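Long-range contact in putative extracellular solute-binding protein (Bordetella bronchiseptica, PDB 4P56), which binds mandelate and probably delivers it, or related aromatic acids, to a TRAP-type membrane transporter: residues Gly137-Gly149 and Ser262-Trp274. Numbering follows the deposited sequence.
With RMN ((R)-mandelic acid), chain D.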
# COMPACT_ATOMS: atom_id res chain seq x y z
N GLY A 137 -8.36 11.74 -14.49
CA GLY A 137 -8.97 10.92 -15.52
C GLY A 137 -9.82 9.76 -15.01
O GLY A 137 -10.49 9.10 -15.80
N VAL A 138 -9.79 9.51 -13.71
CA VAL A 138 -10.66 8.51 -13.08
C VAL A 138 -11.28 9.13 -11.82
O VAL A 138 -10.86 10.21 -11.37
CB VAL A 138 -9.91 7.22 -12.67
CG1 VAL A 138 -9.22 6.57 -13.90
CG2 VAL A 138 -8.89 7.52 -11.58
N ARG A 139 -12.31 8.50 -11.27
CA ARG A 139 -12.82 8.97 -9.98
C ARG A 139 -12.12 8.23 -8.88
O ARG A 139 -12.06 7.01 -8.89
CB ARG A 139 -14.33 8.79 -9.85
CG ARG A 139 -14.81 9.07 -8.42
CD ARG A 139 -16.31 8.89 -8.25
NE ARG A 139 -17.01 10.08 -8.73
CZ ARG A 139 -17.33 11.13 -7.98
NH1 ARG A 139 -17.07 11.16 -6.68
NH2 ARG A 139 -17.96 12.15 -8.55
N LEU A 140 -11.54 8.99 -7.96
CA LEU A 140 -10.88 8.40 -6.80
C LEU A 140 -11.93 8.14 -5.73
O LEU A 140 -12.54 9.05 -5.21
CB LEU A 140 -9.81 9.36 -6.25
CG LEU A 140 -9.06 8.92 -4.99
CD1 LEU A 140 -8.29 7.63 -5.19
CD2 LEU A 140 -8.13 10.04 -4.50
N LEU A 141 -12.12 6.88 -5.38
CA LEU A 141 -13.10 6.53 -4.35
C LEU A 141 -12.45 6.55 -2.95
O LEU A 141 -13.05 7.00 -1.98
CB LEU A 141 -13.72 5.16 -4.63
CG LEU A 141 -14.63 5.08 -5.84
CD1 LEU A 141 -15.08 3.64 -6.06
CD2 LEU A 141 -15.89 6.01 -5.72
N GLY A 142 -11.22 6.08 -2.84
CA GLY A 142 -10.59 5.99 -1.53
C GLY A 142 -9.15 5.52 -1.62
O GLY A 142 -8.70 5.12 -2.69
N ILE A 143 -8.44 5.62 -0.49
CA ILE A 143 -7.07 5.20 -0.41
C ILE A 143 -6.94 4.38 0.86
O ILE A 143 -7.63 4.61 1.84
CB ILE A 143 -6.12 6.41 -0.34
CG1 ILE A 143 -6.08 7.15 -1.67
CG2 ILE A 143 -4.72 5.98 0.07
CD1 ILE A 143 -5.41 8.55 -1.58
N TYR A 144 -6.05 3.40 0.84
CA TYR A 144 -5.71 2.65 2.03
C TYR A 144 -4.19 2.40 2.00
O TYR A 144 -3.53 2.66 1.00
CB TYR A 144 -6.49 1.31 2.11
CG TYR A 144 -6.28 0.36 0.93
CD1 TYR A 144 -5.14 -0.41 0.83
CD2 TYR A 144 -7.21 0.26 -0.08
CE1 TYR A 144 -4.93 -1.26 -0.24
CE2 TYR A 144 -7.02 -0.59 -1.16
CZ TYR A 144 -5.87 -1.33 -1.24
OH TYR A 144 -5.67 -2.18 -2.31
N ALA A 145 -3.66 1.87 3.09
CA ALA A 145 -2.23 1.56 3.18
C ALA A 145 -2.12 0.19 3.77
O ALA A 145 -3.02 -0.24 4.49
CB ALA A 145 -1.55 2.56 4.07
N HIS A 146 -1.02 -0.52 3.50
CA HIS A 146 -0.79 -1.76 4.20
C HIS A 146 -0.08 -1.53 5.53
O HIS A 146 0.12 -0.38 5.95
CB HIS A 146 -0.09 -2.81 3.29
CG HIS A 146 1.34 -2.51 2.88
ND1 HIS A 146 2.36 -2.27 3.78
CD2 HIS A 146 1.93 -2.58 1.66
CE1 HIS A 146 3.50 -2.14 3.12
NE2 HIS A 146 3.27 -2.32 1.83
N GLY A 147 0.29 -2.60 6.20
CA GLY A 147 0.88 -2.48 7.52
C GLY A 147 2.35 -2.13 7.47
O GLY A 147 2.88 -1.79 6.41
N PRO A 148 3.01 -2.17 8.63
CA PRO A 148 4.42 -1.86 8.76
C PRO A 148 5.25 -2.72 7.82
O PRO A 148 5.09 -3.95 7.80
CB PRO A 148 4.75 -2.27 10.20
CG PRO A 148 3.47 -2.33 10.91
CD PRO A 148 2.38 -2.52 9.92
N GLY A 149 6.12 -2.08 7.05
CA GLY A 149 7.01 -2.78 6.13
C GLY A 149 8.14 -3.45 6.90
O GLY A 149 8.65 -2.93 7.91
N SER A 262 -17.36 4.54 0.45
CA SER A 262 -15.96 4.64 0.04
C SER A 262 -15.20 5.50 1.04
O SER A 262 -15.54 5.52 2.22
CB SER A 262 -15.88 5.19 -1.39
OG SER A 262 -16.48 4.28 -2.32
N GLY A 263 -14.17 6.22 0.59
CA GLY A 263 -13.45 7.13 1.47
C GLY A 263 -13.06 6.49 2.79
O GLY A 263 -12.42 5.48 2.82
N ARG A 264 -13.45 7.11 3.90
CA ARG A 264 -12.97 6.68 5.20
C ARG A 264 -13.47 5.27 5.54
O ARG A 264 -12.78 4.48 6.23
CB ARG A 264 -13.47 7.68 6.23
CG ARG A 264 -12.90 7.50 7.58
CD ARG A 264 -13.61 8.47 8.47
NE ARG A 264 -12.69 9.14 9.36
CZ ARG A 264 -12.16 8.56 10.42
NH1 ARG A 264 -12.47 7.29 10.72
NH2 ARG A 264 -11.33 9.24 11.20
N HIS A 265 -14.69 4.97 5.11
CA HIS A 265 -15.29 3.64 5.35
C HIS A 265 -14.47 2.56 4.67
O HIS A 265 -14.17 1.54 5.28
CB HIS A 265 -16.70 3.61 4.79
CG HIS A 265 -17.42 2.33 5.04
ND1 HIS A 265 -18.04 2.04 6.24
CD2 HIS A 265 -17.65 1.26 4.24
CE1 HIS A 265 -18.61 0.86 6.16
NE2 HIS A 265 -18.38 0.35 4.96
N LEU A 266 -14.12 2.81 3.41
CA LEU A 266 -13.27 1.89 2.63
C LEU A 266 -11.87 1.77 3.25
O LEU A 266 -11.31 0.69 3.37
CB LEU A 266 -13.25 2.41 1.20
CG LEU A 266 -12.34 1.86 0.10
CD1 LEU A 266 -12.80 2.44 -1.23
CD2 LEU A 266 -10.90 2.19 0.29
N ALA A 267 -11.31 2.90 3.68
CA ALA A 267 -9.99 2.92 4.26
C ALA A 267 -9.95 2.00 5.46
O ALA A 267 -9.02 1.20 5.60
CB ALA A 267 -9.58 4.36 4.66
N GLU A 268 -10.96 2.08 6.30
CA GLU A 268 -11.03 1.24 7.48
C GLU A 268 -11.25 -0.24 7.13
O GLU A 268 -10.61 -1.13 7.72
CB GLU A 268 -12.10 1.74 8.43
CG GLU A 268 -12.15 0.97 9.76
CD GLU A 268 -12.94 1.69 10.84
OE1 GLU A 268 -13.71 2.63 10.51
OE2 GLU A 268 -12.77 1.33 12.04
N LEU A 269 -12.14 -0.51 6.19
CA LEU A 269 -12.38 -1.90 5.79
C LEU A 269 -11.08 -2.53 5.28
O LEU A 269 -10.70 -3.62 5.67
CB LEU A 269 -13.49 -1.99 4.74
CG LEU A 269 -14.06 -3.34 4.36
CD1 LEU A 269 -14.59 -4.07 5.58
CD2 LEU A 269 -15.18 -3.16 3.32
N ALA A 270 -10.36 -1.83 4.41
CA ALA A 270 -9.17 -2.40 3.83
C ALA A 270 -8.06 -2.56 4.89
O ALA A 270 -7.34 -3.57 4.92
CB ALA A 270 -8.68 -1.51 2.74
N GLY A 271 -7.90 -1.54 5.72
CA GLY A 271 -6.87 -1.55 6.72
C GLY A 271 -7.12 -2.73 7.67
O GLY A 271 -6.19 -3.43 8.11
N ARG A 272 -8.37 -2.96 8.02
CA ARG A 272 -8.67 -4.05 8.94
C ARG A 272 -8.33 -5.42 8.35
O ARG A 272 -7.86 -6.33 9.06
CB ARG A 272 -10.12 -3.97 9.47
CG ARG A 272 -10.28 -2.76 10.44
CD ARG A 272 -11.65 -2.67 11.16
NE ARG A 272 -11.55 -1.66 12.21
CZ ARG A 272 -11.21 -1.89 13.47
NH1 ARG A 272 -11.00 -3.13 13.92
NH2 ARG A 272 -11.13 -0.86 14.31
N ALA A 273 -8.51 -5.56 7.04
CA ALA A 273 -8.16 -6.79 6.35
C ALA A 273 -6.65 -7.01 6.39
O ALA A 273 -6.21 -8.10 6.72
CB ALA A 273 -8.65 -6.74 4.91
N TRP A 274 -5.87 -5.98 6.04
CA TRP A 274 -4.43 -6.07 6.07
C TRP A 274 -3.91 -6.44 7.44
O TRP A 274 -3.01 -7.27 7.54
CB TRP A 274 -3.78 -4.74 5.73
CG TRP A 274 -3.77 -4.36 4.29
CD1 TRP A 274 -4.54 -3.39 3.70
CD2 TRP A 274 -2.92 -4.88 3.27
NE1 TRP A 274 -4.23 -3.30 2.36
CE2 TRP A 274 -3.24 -4.19 2.07
CE3 TRP A 274 -1.94 -5.88 3.24
CZ2 TRP A 274 -2.61 -4.46 0.87
CZ3 TRP A 274 -1.33 -6.15 2.04
CH2 TRP A 274 -1.65 -5.44 0.87
C1 RMN D . 2.23 -4.47 -2.27
C2 RMN D . 1.18 -4.86 -3.09
C3 RMN D . 0.37 -5.93 -2.74
C4 RMN D . 0.63 -6.65 -1.59
C5 RMN D . 1.68 -6.27 -0.76
C6 RMN D . 2.47 -5.18 -1.11
C7 RMN D . 3.11 -3.32 -2.66
C10 RMN D . 4.43 -3.86 -3.12
O8 RMN D . 3.41 -2.48 -1.60
O11 RMN D . 5.40 -4.07 -2.31
O12 RMN D . 4.57 -4.19 -4.34
O HOH W 1 -10.34 5.55 1.55
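H146, Y144 and W274 form a tightly packed aromatic cluster at the end of this contact where strand 139-145 and helix 263-285 reach the ligand. CB of H146 stands almost on the normal of the W274 six-membered ring, 3.5 Å from its centroid, and the imidazole is turned edge-on to the same indole face. CG of H146 sits between its backbone N and carbonyl carbon (chi1 67°), which leans the ring over the indole; a bond from ND1 to O of G147 at 2.7 Å, in the ring plane, helps fix its rotation. The ring edge also meets (R)-mandelate, NE2 lying 3.4 Å from O8, while CH2 of W274 borders the ligand phenyl, 3.6 Å from C4. Y144 fills the next layer: its CG packs on CB of A270 at 3.5 Å, and CE1 comes in at the rim of the indole, 3.4 Å from NE1 of W274, with the two ring planes oblique. Its hydroxyl is hydrogen-bonded to H238, another pocket residue.

Side-chain packing is looser towards the start of the helix, where L266 CD2 reaches the Y144 ring edge only at 4.2 Å, although the backbones come close: G263 N donates to O of L141, and CB of A267 lies 3.4 Å from O of I143. A water accepts from I143 N. On the more solvent-exposed side of the helix, R272 NE and E268 OE2 form a salt bridge. L141 and G142 form a classic beta bulge opposite V240 of the neighbouring antiparallel strand 237-242, while helix 40-56 packs on Y144, L266 and W274 and helix 114-129 on I143 and W274.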